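Local atomic coordinates of tyrosine specific protein phosphatase (Trypanosoma cruzi, PDB entry 4AZ1), a protein that probably removes phosphate from phosphotyrosine residues of proteins. Residues P34-R46 / L52-Q64. Numbering follows the deposited sequence.
Sequences PRSISFATSLKNR and LDILANEATLYPQ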
ATOM      1  N   PRO A  34      27.671   5.602 -11.798  1.00 49.40           N
ATOM      2  CA  PRO A  34      26.883   5.313 -10.595  1.00 50.42           C
ATOM      3  C   PRO A  34      27.663   4.501  -9.571  1.00 55.33           C
ATOM      4  O   PRO A  34      27.180   4.305  -8.456  1.00 57.01           O
ATOM      5  CB  PRO A  34      25.737   4.471 -11.146  1.00 49.36           C
ATOM      6  CG  PRO A  34      26.368   3.700 -12.266  1.00 51.28           C
ATOM      7  CD  PRO A  34      27.425   4.614 -12.864  1.00 50.27           C
ATOM      8  N   ARG A  35      28.846   4.027  -9.951  1.00 60.27           N
ATOM      9  CA  ARG A  35      29.660   3.210  -9.058  1.00 71.60           C
ATOM     10  C   ARG A  35      30.131   4.033  -7.862  1.00 71.92           C
ATOM     11  O   ARG A  35      30.295   3.513  -6.751  1.00 70.13           O
ATOM     12  CB  ARG A  35      30.875   2.652  -9.807  1.00 82.70           C
ATOM     13  CG  ARG A  35      30.560   1.558 -10.820  1.00 89.11           C
ATOM     14  CD  ARG A  35      31.827   0.803 -11.239  1.00 98.23           C
ATOM     15  NE  ARG A  35      32.833   1.676 -11.842  1.00100.01           N
ATOM     16  CZ  ARG A  35      34.062   1.289 -12.176  1.00113.65           C
ATOM     17  NH1 ARG A  35      34.454   0.036 -11.969  1.00114.18           N
ATOM     18  NH2 ARG A  35      34.907   2.159 -12.718  1.00118.48           N
ATOM     19  N   SER A  36      30.335   5.323  -8.115  1.00 68.05           N
ATOM     20  CA  SER A  36      30.840   6.283  -7.136  1.00 63.20           C
ATOM     21  C   SER A  36      29.744   6.885  -6.253  1.00 64.15           C
ATOM     22  O   SER A  36      30.044   7.600  -5.294  1.00 68.42           O
ATOM     23  CB  SER A  36      31.529   7.425  -7.881  1.00 70.97           C
ATOM     24  OG  SER A  36      30.621   8.049  -8.781  1.00 65.77           O
ATOM     25  N   ILE A  37      28.483   6.605  -6.582  1.00 49.74           N
ATOM     26  CA  ILE A  37      27.348   7.214  -5.891  1.00 47.68           C
ATOM     27  C   ILE A  37      26.713   6.274  -4.866  1.00 53.31           C
ATOM     28  O   ILE A  37      26.517   5.085  -5.146  1.00 51.89           O
ATOM     29  CB  ILE A  37      26.270   7.623  -6.903  1.00 55.61           C
ATOM     30  CG1 ILE A  37      26.900   8.458  -8.017  1.00 55.77           C
ATOM     31  CG2 ILE A  37      25.139   8.372  -6.216  1.00 56.81           C
ATOM     32  CD1 ILE A  37      25.916   8.934  -9.056  1.00 62.36           C
ATOM     33  N   SER A  38      26.388   6.805  -3.688  1.00 57.12           N
ATOM     34  CA  SER A  38      25.674   6.030  -2.674  1.00 60.88           C
ATOM     35  C   SER A  38      24.173   5.899  -2.970  1.00 59.23           C
ATOM     36  O   SER A  38      23.485   6.893  -3.240  1.00 51.27           O
ATOM     37  CB  SER A  38      25.873   6.636  -1.284  1.00 65.33           C
ATOM     38  OG  SER A  38      25.213   5.851  -0.303  1.00 66.35           O
ATOM     39  N   PHE A  39      23.678   4.664  -2.907  1.00 57.17           N
ATOM     40  CA  PHE A  39      22.253   4.377  -3.009  1.00 42.84           C
ATOM     41  C   PHE A  39      21.805   3.524  -1.832  1.00 53.28           C
ATOM     42  O   PHE A  39      20.869   2.728  -1.959  1.00 55.35           O
ATOM     43  CB  PHE A  39      21.966   3.622  -4.301  1.00 44.34           C
ATOM     44  CG  PHE A  39      22.210   4.432  -5.539  1.00 45.47           C
ATOM     45  CD1 PHE A  39      21.245   5.314  -5.997  1.00 45.38           C
ATOM     46  CD2 PHE A  39      23.414   4.326  -6.237  1.00 44.77           C
ATOM     47  CE1 PHE A  39      21.459   6.080  -7.163  1.00 44.46           C
ATOM     48  CE2 PHE A  39      23.639   5.085  -7.386  1.00 48.42           C
ATOM     49  CZ  PHE A  39      22.649   5.963  -7.852  1.00 45.74           C
ATOM     50  N   ALA A  40      22.469   3.713  -0.689  1.00 55.16           N
ATOM     51  CA  ALA A  40      22.305   2.864   0.492  1.00 63.00           C
ATOM     52  C   ALA A  40      20.861   2.549   0.856  1.00 55.88           C
ATOM     53  O   ALA A  40      20.459   1.383   0.888  1.00 64.28           O
ATOM     54  CB  ALA A  40      23.029   3.483   1.700  1.00 66.54           C
ATOM     55  N   THR A  41      20.085   3.586   1.146  1.00 57.08           N
ATOM     56  CA  THR A  41      18.711   3.393   1.604  1.00 52.76           C
ATOM     57  C   THR A  41      17.838   2.768   0.531  1.00 48.75           C
ATOM     58  O   THR A  41      17.018   1.882   0.807  1.00 59.23           O
ATOM     59  CB  THR A  41      18.093   4.714   2.067  1.00 56.55           C
ATOM     60  OG1 THR A  41      18.885   5.248   3.139  1.00 55.87           O
ATOM     61  CG2 THR A  41      16.661   4.493   2.556  1.00 55.85           C
ATOM     62  N   SER A  42      18.020   3.229  -0.699  1.00 49.50           N
ATOM     63  CA  SER A  42      17.236   2.737  -1.809  1.00 52.04           C
ATOM     64  C   SER A  42      17.530   1.254  -2.038  1.00 54.82           C
ATOM     65  O   SER A  42      16.625   0.470  -2.365  1.00 45.97           O
ATOM     66  CB  SER A  42      17.566   3.558  -3.053  1.00 52.10           C
ATOM     67  OG  SER A  42      16.685   3.247  -4.092  1.00 44.44           O
ATOM     68  N   LEU A  43      18.792   0.870  -1.843  1.00 49.58           N
ATOM     69  CA  LEU A  43      19.224  -0.511  -2.068  1.00 53.74           C
ATOM     70  C   LEU A  43      18.702  -1.525  -1.044  1.00 55.58           C
ATOM     71  O   LEU A  43      18.435  -2.677  -1.391  1.00 62.65           O
ATOM     72  CB  LEU A  43      20.749  -0.594  -2.144  1.00 59.25           C
ATOM     73  CG  LEU A  43      21.312  -0.642  -3.564  1.00 73.54           C
ATOM     74  CD1 LEU A  43      22.829  -0.455  -3.580  1.00 79.70           C
ATOM     75  CD2 LEU A  43      20.918  -1.946  -4.247  1.00 75.57           C
ATOM     76  N   LYS A  44      18.571  -1.122   0.217  1.00 49.84           N
ATOM     77  CA  LYS A  44      18.010  -2.038   1.199  1.00 61.48           C
ATOM     78  C   LYS A  44      16.482  -2.091   1.139  1.00 62.51           C
ATOM     79  O   LYS A  44      15.859  -2.902   1.823  1.00 62.76           O
ATOM     80  CB  LYS A  44      18.528  -1.745   2.618  1.00 74.07           C
ATOM     81  CG  LYS A  44      18.053  -0.447   3.236  1.00 75.89           C
ATOM     82  CD  LYS A  44      18.255  -0.477   4.743  1.00 82.52           C
ATOM     83  CE  LYS A  44      17.598   0.717   5.419  1.00 90.02           C
ATOM     84  NZ  LYS A  44      17.719   0.643   6.903  1.00 97.25           N
ATOM     85  N   ASN A  45      15.877  -1.248   0.307  1.00 56.76           N
ATOM     86  CA  ASN A  45      14.422  -1.280   0.144  1.00 53.60           C
ATOM     87  C   ASN A  45      13.973  -1.790  -1.216  1.00 49.37           C
ATOM     88  O   ASN A  45      13.024  -1.258  -1.796  1.00 48.87           O
ATOM     89  CB  ASN A  45      13.808   0.101   0.395  1.00 54.12           C
ATOM     90  CG  ASN A  45      13.525   0.352   1.854  1.00 62.16           C
ATOM     91  OD1 ASN A  45      12.569  -0.195   2.419  1.00 67.16           O
ATOM     92  ND2 ASN A  45      14.347   1.186   2.479  1.00 62.09           N
ATOM     93  N   ARG A  46      14.633  -2.826  -1.723  1.00 49.45           N
ATOM     94  CA  ARG A  46      14.300  -3.322  -3.055  1.00 57.54           C
ATOM     95  C   ARG A  46      12.896  -3.918  -3.154  1.00 58.03           C
ATOM     96  O   ARG A  46      12.317  -3.973  -4.242  1.00 56.43           O
ATOM     97  CB  ARG A  46      15.361  -4.301  -3.569  1.00 69.02           C
ATOM     98  CG  ARG A  46      15.687  -5.457  -2.652  1.00 82.88           C
ATOM     99  CD  ARG A  46      16.592  -6.438  -3.385  1.00 92.26           C
ATOM    100  NE  ARG A  46      17.504  -5.726  -4.278  1.00102.22           N
ATOM    101  CZ  ARG A  46      18.203  -6.297  -5.254  1.00104.29           C
ATOM    102  NH1 ARG A  46      18.101  -7.602  -5.473  1.00103.85           N
ATOM    103  NH2 ARG A  46      19.002  -5.557  -6.014  1.00104.69           N
ATOM    104  N   LEU A  52      14.522  -2.925 -10.191  1.00 43.34           N
ATOM    105  CA  LEU A  52      15.707  -3.253  -9.398  1.00 63.39           C
ATOM    106  C   LEU A  52      16.907  -2.304  -9.561  1.00 61.87           C
ATOM    107  O   LEU A  52      17.570  -1.976  -8.574  1.00 58.76           O
ATOM    108  CB  LEU A  52      16.123  -4.707  -9.641  1.00 71.59           C
ATOM    109  CG  LEU A  52      15.135  -5.725  -9.056  1.00 70.62           C
ATOM    110  CD1 LEU A  52      15.687  -7.137  -9.130  1.00 69.80           C
ATOM    111  CD2 LEU A  52      14.738  -5.364  -7.616  1.00 66.41           C
ATOM    112  N   ASP A  53      17.162  -1.841 -10.782  1.00 61.26           N
ATOM    113  CA  ASP A  53      18.325  -0.984 -11.034  1.00 63.47           C
ATOM    114  C   ASP A  53      18.001   0.505 -11.230  1.00 51.01           C
ATOM    115  O   ASP A  53      18.828   1.273 -11.751  1.00 48.20           O
ATOM    116  CB  ASP A  53      19.115  -1.504 -12.238  1.00 74.58           C
ATOM    117  CG  ASP A  53      18.248  -1.688 -13.465  1.00 74.09           C
ATOM    118  OD1 ASP A  53      17.064  -1.277 -13.428  1.00 65.74           O
ATOM    119  OD2 ASP A  53      18.758  -2.240 -14.463  1.00 76.67           O
ATOM    120  N   ILE A  54      16.799   0.921 -10.841  1.00 40.89           N
ATOM    121  CA  ILE A  54      16.505   2.347 -10.832  1.00 40.26           C
ATOM    122  C   ILE A  54      16.405   2.749  -9.378  1.00 37.96           C
ATOM    123  O   ILE A  54      15.371   2.531  -8.731  1.00 39.50           O
ATOM    124  CB  ILE A  54      15.201   2.705 -11.566  1.00 49.24           C
ATOM    125  CG1 ILE A  54      15.171   2.069 -12.962  1.00 52.53           C
ATOM    126  CG2 ILE A  54      15.058   4.225 -11.639  1.00 43.84           C
ATOM    127  CD1 ILE A  54      15.846   2.883 -14.048  1.00 53.18           C
ATOM    128  N   LEU A  55      17.482   3.340  -8.872  1.00 35.75           N
ATOM    129  CA  LEU A  55      17.615   3.617  -7.447  1.00 40.15           C
ATOM    130  C   LEU A  55      17.701   5.116  -7.192  1.00 46.22           C
ATOM    131  O   LEU A  55      18.165   5.870  -8.050  1.00 47.49           O
ATOM    132  CB  LEU A  55      18.868   2.931  -6.902  1.00 42.99           C
ATOM    133  CG  LEU A  55      18.989   1.425  -7.129  1.00 48.79           C
ATOM    134  CD1 LEU A  55      20.313   0.910  -6.578  1.00 52.60           C
ATOM    135  CD2 LEU A  55      17.820   0.676  -6.499  1.00 45.74           C
ATOM    136  N   ALA A  56      17.253   5.544  -6.013  1.00 37.57           N
ATOM    137  CA  ALA A  56      17.291   6.961  -5.627  1.00 37.47           C
ATOM    138  C   ALA A  56      18.600   7.312  -4.917  1.00 43.22           C
ATOM    139  O   ALA A  56      18.975   6.624  -3.969  1.00 41.56           O
ATOM    140  CB  ALA A  56      16.106   7.268  -4.712  1.00 35.55           C
ATOM    141  N   ASN A  57      19.279   8.379  -5.353  1.00 42.52           N
ATOM    142  CA  ASN A  57      20.506   8.836  -4.678  1.00 43.19           C
ATOM    143  C   ASN A  57      20.287   9.115  -3.200  1.00 50.46           C
ATOM    144  O   ASN A  57      19.297   9.745  -2.830  1.00 49.42           O
ATOM    145  CB  ASN A  57      21.066  10.120  -5.307  1.00 44.79           C
ATOM    146  CG  ASN A  57      21.278  10.003  -6.800  1.00 45.71           C
ATOM    147  OD1 ASN A  57      20.454   9.436  -7.521  1.00 44.19           O
ATOM    148  ND2 ASN A  57      22.385  10.552  -7.275  1.00 45.76           N
ATOM    149  N   GLU A  58      21.224   8.670  -2.367  1.00 54.07           N
ATOM    150  CA  GLU A  58      21.130   8.858  -0.927  1.00 56.62           C
ATOM    151  C   GLU A  58      21.133  10.336  -0.545  1.00 61.57           C
ATOM    152  O   GLU A  58      20.336  10.777   0.284  1.00 51.30           O
ATOM    153  CB  GLU A  58      22.307   8.156  -0.242  1.00 53.71           C
ATOM    154  CG  GLU A  58      22.203   8.082   1.270  1.00 63.51           C
ATOM    155  CD  GLU A  58      21.038   7.220   1.726  1.00 73.34           C
ATOM    156  OE1 GLU A  58      20.727   6.223   1.034  1.00 73.98           O
ATOM    157  OE2 GLU A  58      20.439   7.534   2.779  1.00 68.44           O
ATOM    158  N   ALA A  59      22.035  11.098  -1.158  1.00 59.54           N
ATOM    159  CA  ALA A  59      22.258  12.495  -0.784  1.00 57.79           C
ATOM    160  C   ALA A  59      21.014  13.373  -0.893  1.00 54.14           C
ATOM    161  O   ALA A  59      20.870  14.336  -0.145  1.00 56.14           O
ATOM    162  CB  ALA A  59      23.380  13.083  -1.616  1.00 62.58           C
ATOM    163  N   THR A  60      20.133  13.045  -1.836  1.00 51.57           N
ATOM    164  CA  THR A  60      18.944  13.848  -2.082  1.00 51.62           C
ATOM    165  C   THR A  60      17.662  13.027  -1.908  1.00 48.89           C
ATOM    166  O   THR A  60      16.584  13.424  -2.366  1.00 44.91           O
ATOM    167  CB  THR A  60      18.979  14.459  -3.494  1.00 45.72           C
ATOM    168  OG1 THR A  60      19.031  13.409  -4.462  1.00 48.33           O
ATOM    169  CG2 THR A  60      20.201  15.355  -3.664  1.00 45.65           C
ATOM    170  N   LEU A  61      17.785  11.887  -1.235  1.00 49.74           N
ATOM    171  CA  LEU A  61      16.648  10.997  -1.012  1.00 44.26           C
ATOM    172  C   LEU A  61      15.516  11.732  -0.283  1.00 48.64           C
ATOM    173  O   LEU A  61      15.747  12.377   0.737  1.00 46.16           O
ATOM    174  CB  LEU A  61      17.092   9.777  -0.200  1.00 46.80           C
ATOM    175  CG  LEU A  61      16.000   8.752   0.128  1.00 43.84           C
ATOM    176  CD1 LEU A  61      15.552   8.044  -1.140  1.00 38.17           C
ATOM    177  CD2 LEU A  61      16.500   7.759   1.128  1.00 47.95           C
ATOM    178  N   TYR A  62      14.303  11.662  -0.819  1.00 45.58           N
ATOM    179  CA  TYR A  62      13.167  12.351  -0.211  1.00 52.22           C
ATOM    180  C   TYR A  62      12.220  11.327   0.409  1.00 56.40           C
ATOM    181  O   TYR A  62      11.959  10.283  -0.192  1.00 60.41           O
ATOM    182  CB  TYR A  62      12.430  13.222  -1.245  1.00 46.23           C
ATOM    183  CG  TYR A  62      11.399  14.164  -0.630  1.00 50.24           C
ATOM    184  CD1 TYR A  62      11.779  15.402  -0.118  1.00 51.78           C
ATOM    185  CD2 TYR A  62      10.051  13.811  -0.562  1.00 40.01           C
ATOM    186  CE1 TYR A  62      10.848  16.266   0.447  1.00 52.08           C
ATOM    187  CE2 TYR A  62       9.116  14.667  -0.002  1.00 47.91           C
ATOM    188  CZ  TYR A  62       9.519  15.894   0.502  1.00 52.16           C
ATOM    189  OH  TYR A  62       8.594  16.747   1.065  1.00 52.58           O
ATOM    190  N   PRO A  63      11.686  11.630   1.601  1.00 52.19           N
ATOM    191  CA  PRO A  63      11.821  12.890   2.346  1.00 63.38           C
ATOM    192  C   PRO A  63      12.981  12.957   3.340  1.00 67.49           C
ATOM    193  O   PRO A  63      13.003  13.892   4.143  1.00 70.27           O
ATOM    194  CB  PRO A  63      10.514  12.939   3.139  1.00 67.77           C
ATOM    195  CG  PRO A  63      10.279  11.508   3.478  1.00 64.72           C
ATOM    196  CD  PRO A  63      10.708  10.730   2.240  1.00 62.90           C
ATOM    197  N   GLN A  64      13.913  12.009   3.296  1.00 63.40           N
ATOM    198  CA  GLN A  64      14.940  11.889   4.340  1.00 74.69           C
ATOM    199  C   GLN A  64      15.868  13.097   4.487  1.00 76.60           C
ATOM    200  O   GLN A  64      16.464  13.294   5.545  1.00 85.51           O
ATOM    201  CB  GLN A  64      15.767  10.612   4.142  1.00 82.28           C
ATOM    202  CG  GLN A  64      15.027   9.306   4.470  1.00 84.32           C
ATOM    203  CD  GLN A  64      13.990   8.904   3.416  1.00 80.64           C
ATOM    204  OE1 GLN A  64      13.726   9.641   2.457  1.00 69.95           O
ATOM    205  NE2 GLN A  64      13.404   7.722   3.594  1.00 80.04           N
TER
HETATM  206  O   HOH W   1      24.184   9.763  -2.896  1.00 42.77           O
HETATM  207  O   HOH W   2      19.332   5.801  -1.369  1.00 39.09           O
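Glu58 reaches across to the first turn of helix 40-44, where its carboxylate takes hold of Thr41. The short helix 40-44 and the loop after it belong to the N-terminal part of the protein tyrosine phosphatase fold, ahead of strand 79-82. Thr41 N donates to Glu58 OE1 at 2.7 Å, on the syn side but 25° out of the carboxylate plane, while Thr41 OG1 gives its proton to the syn lone pair of OE2 at 2.8 Å. Glutamate suits this place because its two oxygens can accept both the backbone N-H and the hydroxyl of Thr41. With CG anti to the backbone N (chi1 -170°), a bend at chi2 brings the carboxylate to the helix start, where its negative charge probably interacts favourably with the helix dipole. A water joins OE1 to Ser42 N and Ala56 O.

The backbones are closest at Phe39 and Glu58, where Glu58 N donates to Ser38 O at 3.0 Å. Ser42 is buried, and its short hydroxyl can reach the backbone: OG accepts from Ala56 N at 3.0 Å and also bonds Tyr76. Phe39, the N-cap residue, lays its ring against Leu55 CB, with Ala56 O at the ring edge, 3.3 Å from CD1.

The other side is looser. Leu43 CG touches Leu55 CD1 at the exposed edge. Leu52 also packs on Arg35 of the second subunit, and its CD2 sits over one face of the Arg46 guanidinium, 4.3 Å above the plane.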